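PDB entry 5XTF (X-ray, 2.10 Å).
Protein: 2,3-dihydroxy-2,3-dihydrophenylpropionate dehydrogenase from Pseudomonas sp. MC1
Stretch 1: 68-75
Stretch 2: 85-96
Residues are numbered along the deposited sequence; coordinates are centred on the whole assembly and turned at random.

Stretch 1 68-75: KDALEIVV
Stretch 2, residues 85-96: EKLIKQTIDRFG

Residues 72-75 form a strand that runs nearly antiparallel to helix 85-95, at 162° between N-to-C directions and 8.5 Å between axes at closest approach. Glu72 CA lies 6.6 Å from Thr91 CA, and Val74 CA lies 6.0 Å from Leu87 CA. The strand is extended, with phi/psi from -106/124 at Glu72 to -119/131 at Val74, so its side chains alternate. Glu72 and Val74 point toward the helix; Ile73 and Val75 point away.

Arg94 supplies most of the polar contact. Its rotamer is t, p, t, with chi4 at -83°. NH2 donates to Asp69 O at 2.8 Å. NH1 donates to Leu71 O at 3.1 Å and to Glu72 OE1 at 2.9 Å, the latter also a salt bridge. A weak bond joins NH1 to Asp69 O at 3.3 Å. All three acceptors lie at the guanidinium edge, near its plane, where the N-H groups point. Two loop carbonyls before the strand are thus satisfied by one side chain.

Glu72 has chi1 t, chi2 p and chi3 35°, which places OE1 at Arg94. Its OE2 lies 2.5 Å from the side-chain amide of Gln90, measured to the atom modelled as OE1; the orientation of that amide is uncertain.

Val74 (chi1 t) packs on the helix at Lys86 and Leu87. Its CG2 is 3.8 Å from Leu87 CA and 4.2 Å from Leu87 CD1; its CG1 is 4.0 Å from Lys86 CE. Leu87 is t, p. Phe95 (chi1 m, chi2 -59°) starts sideways, but its ring comes nearer: CZ is 3.6 Å from Ala70 O, which lies at the ring edge.

Within the helix, Thr91 (m) OG1 donates to Leu87 O at 2.7 Å. That carbonyl also accepts Thr91 N at 3.0 Å. Gly96 leaves helical geometry with phi/psi 96/-40.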

# COMPACT_ATOMS: atom_id res chain seq x y z
N LYS B 68 14.66 18.19 -36.40
CA LYS B 68 14.57 19.41 -37.19
C LYS B 68 13.60 20.39 -36.55
O LYS B 68 13.89 20.94 -35.48
CB LYS B 68 14.13 19.10 -38.64
CG LYS B 68 15.18 18.33 -39.41
CD LYS B 68 14.62 17.59 -40.61
CE LYS B 68 15.69 16.70 -41.24
NZ LYS B 68 15.17 15.84 -42.34
N ASP B 69 12.46 20.62 -37.19
CA ASP B 69 11.47 21.55 -36.69
C ASP B 69 10.12 20.90 -36.46
O ASP B 69 9.12 21.61 -36.28
CB ASP B 69 11.32 22.73 -37.65
CG ASP B 69 12.21 23.88 -37.27
OD1 ASP B 69 12.39 24.11 -36.05
OD2 ASP B 69 12.74 24.55 -38.19
N ALA B 70 10.05 19.56 -36.48
CA ALA B 70 8.79 18.87 -36.23
C ALA B 70 8.29 19.10 -34.80
O ALA B 70 7.08 19.05 -34.56
CB ALA B 70 8.93 17.38 -36.53
N LEU B 71 9.19 19.37 -33.85
CA LEU B 71 8.79 19.58 -32.46
C LEU B 71 8.53 21.05 -32.20
O LEU B 71 8.99 21.93 -32.93
CB LEU B 71 9.86 19.08 -31.48
CG LEU B 71 10.37 17.67 -31.71
CD1 LEU B 71 11.40 17.33 -30.66
CD2 LEU B 71 9.23 16.66 -31.70
N GLU B 72 7.78 21.30 -31.15
CA GLU B 72 7.68 22.63 -30.56
C GLU B 72 8.48 22.56 -29.27
O GLU B 72 8.22 21.69 -28.43
CB GLU B 72 6.22 23.00 -30.30
CG GLU B 72 5.98 24.47 -30.01
CD GLU B 72 6.36 25.37 -31.18
OE1 GLU B 72 6.18 24.97 -32.36
OE2 GLU B 72 6.84 26.50 -30.93
N ILE B 73 9.46 23.44 -29.13
CA ILE B 73 10.42 23.37 -28.03
C ILE B 73 10.43 24.69 -27.29
O ILE B 73 10.47 25.76 -27.91
CB ILE B 73 11.83 23.00 -28.53
CG1 ILE B 73 11.80 21.67 -29.28
CG2 ILE B 73 12.83 22.97 -27.37
CD1 ILE B 73 13.11 21.29 -29.97
N VAL B 74 10.35 24.62 -25.97
CA VAL B 74 10.53 25.77 -25.09
C VAL B 74 11.72 25.46 -24.19
O VAL B 74 11.81 24.35 -23.64
CB VAL B 74 9.27 26.04 -24.24
CG1 VAL B 74 9.55 27.09 -23.21
CG2 VAL B 74 8.09 26.43 -25.12
N VAL B 75 12.64 26.41 -24.09
CA VAL B 75 13.80 26.30 -23.21
C VAL B 75 13.53 27.13 -21.97
O VAL B 75 13.21 28.32 -22.08
CB VAL B 75 15.08 26.80 -23.91
CG1 VAL B 75 16.23 26.80 -22.91
CG2 VAL B 75 15.42 25.98 -25.16
N GLU B 85 3.04 27.86 -18.80
CA GLU B 85 2.01 28.45 -19.66
C GLU B 85 2.52 28.61 -21.09
O GLU B 85 1.81 28.29 -22.06
CB GLU B 85 1.57 29.79 -19.08
CG GLU B 85 0.81 29.64 -17.77
CD GLU B 85 0.56 30.96 -17.06
OE1 GLU B 85 1.41 31.87 -17.16
OE2 GLU B 85 -0.51 31.09 -16.42
N LYS B 86 3.76 29.06 -21.24
CA LYS B 86 4.36 29.22 -22.56
C LYS B 86 4.40 27.89 -23.31
O LYS B 86 3.99 27.81 -24.48
CB LYS B 86 5.76 29.82 -22.41
CG LYS B 86 6.45 30.25 -23.69
CD LYS B 86 7.75 30.94 -23.29
CE LYS B 86 8.85 30.83 -24.32
NZ LYS B 86 8.27 30.78 -25.67
N LEU B 87 4.87 26.84 -22.64
CA LEU B 87 4.88 25.50 -23.23
C LEU B 87 3.51 25.12 -23.77
O LEU B 87 3.36 24.71 -24.93
CB LEU B 87 5.34 24.47 -22.20
CG LEU B 87 5.42 23.00 -22.64
CD1 LEU B 87 6.60 22.79 -23.52
CD2 LEU B 87 5.49 22.06 -21.42
N ILE B 88 2.48 25.27 -22.94
CA ILE B 88 1.13 24.95 -23.40
C ILE B 88 0.73 25.87 -24.55
O ILE B 88 0.27 25.40 -25.60
CB ILE B 88 0.13 25.04 -22.24
CG1 ILE B 88 0.57 24.13 -21.08
CG2 ILE B 88 -1.28 24.69 -22.73
CD1 ILE B 88 0.94 22.71 -21.51
N LYS B 89 0.90 27.18 -24.38
CA LYS B 89 0.43 28.13 -25.39
C LYS B 89 1.05 27.83 -26.76
O LYS B 89 0.35 27.78 -27.77
CB LYS B 89 0.72 29.56 -24.95
CG LYS B 89 0.04 30.60 -25.83
CD LYS B 89 0.42 32.03 -25.44
CE LYS B 89 -0.56 33.03 -26.05
NZ LYS B 89 -0.78 32.82 -27.52
N GLN B 90 2.36 27.58 -26.79
CA GLN B 90 2.99 27.23 -28.05
C GLN B 90 2.46 25.92 -28.60
O GLN B 90 2.37 25.75 -29.83
CB GLN B 90 4.50 27.13 -27.88
CG GLN B 90 5.22 28.46 -27.77
CD GLN B 90 6.71 28.32 -28.02
OE1 GLN B 90 7.18 27.36 -28.62
NE2 GLN B 90 7.46 29.33 -27.64
N THR B 91 2.14 24.97 -27.71
CA THR B 91 1.63 23.69 -28.18
C THR B 91 0.32 23.89 -28.95
O THR B 91 0.14 23.36 -30.05
CB THR B 91 1.43 22.73 -27.01
OG1 THR B 91 2.68 22.48 -26.35
CG2 THR B 91 0.87 21.41 -27.51
N ILE B 92 -0.59 24.69 -28.38
CA ILE B 92 -1.89 24.92 -28.98
C ILE B 92 -1.75 25.67 -30.30
O ILE B 92 -2.35 25.30 -31.31
CB ILE B 92 -2.79 25.68 -27.99
CG1 ILE B 92 -2.87 24.92 -26.67
CG2 ILE B 92 -4.18 25.90 -28.59
CD1 ILE B 92 -3.26 23.43 -26.83
N ASP B 93 -0.93 26.73 -30.30
CA ASP B 93 -0.73 27.53 -31.51
C ASP B 93 -0.09 26.71 -32.61
O ASP B 93 -0.47 26.83 -33.78
CB ASP B 93 0.11 28.75 -31.18
CG ASP B 93 -0.61 29.73 -30.28
OD1 ASP B 93 -1.86 29.66 -30.22
OD2 ASP B 93 0.07 30.57 -29.64
N ARG B 94 0.86 25.86 -32.26
CA ARG B 94 1.51 25.04 -33.26
C ARG B 94 0.65 23.84 -33.65
O ARG B 94 0.62 23.45 -34.83
CB ARG B 94 2.87 24.58 -32.75
CG ARG B 94 3.55 23.60 -33.66
CD ARG B 94 4.14 24.31 -34.84
NE ARG B 94 4.73 23.37 -35.78
CZ ARG B 94 5.95 22.88 -35.65
NH1 ARG B 94 6.71 23.23 -34.61
NH2 ARG B 94 6.41 22.03 -36.56
N PHE B 95 -0.06 23.23 -32.70
CA PHE B 95 -0.76 21.98 -32.99
C PHE B 95 -2.27 22.04 -32.77
O PHE B 95 -2.96 21.08 -33.14
CB PHE B 95 -0.19 20.83 -32.15
CG PHE B 95 1.27 20.53 -32.44
CD1 PHE B 95 1.67 20.18 -33.73
CD2 PHE B 95 2.22 20.59 -31.43
CE1 PHE B 95 3.01 19.90 -34.00
CE2 PHE B 95 3.55 20.32 -31.69
CZ PHE B 95 3.96 19.97 -32.97
N GLY B 96 -2.81 23.10 -32.19
CA GLY B 96 -4.26 23.25 -32.13
C GLY B 96 -4.95 22.78 -30.87
O GLY B 96 -5.88 23.44 -30.39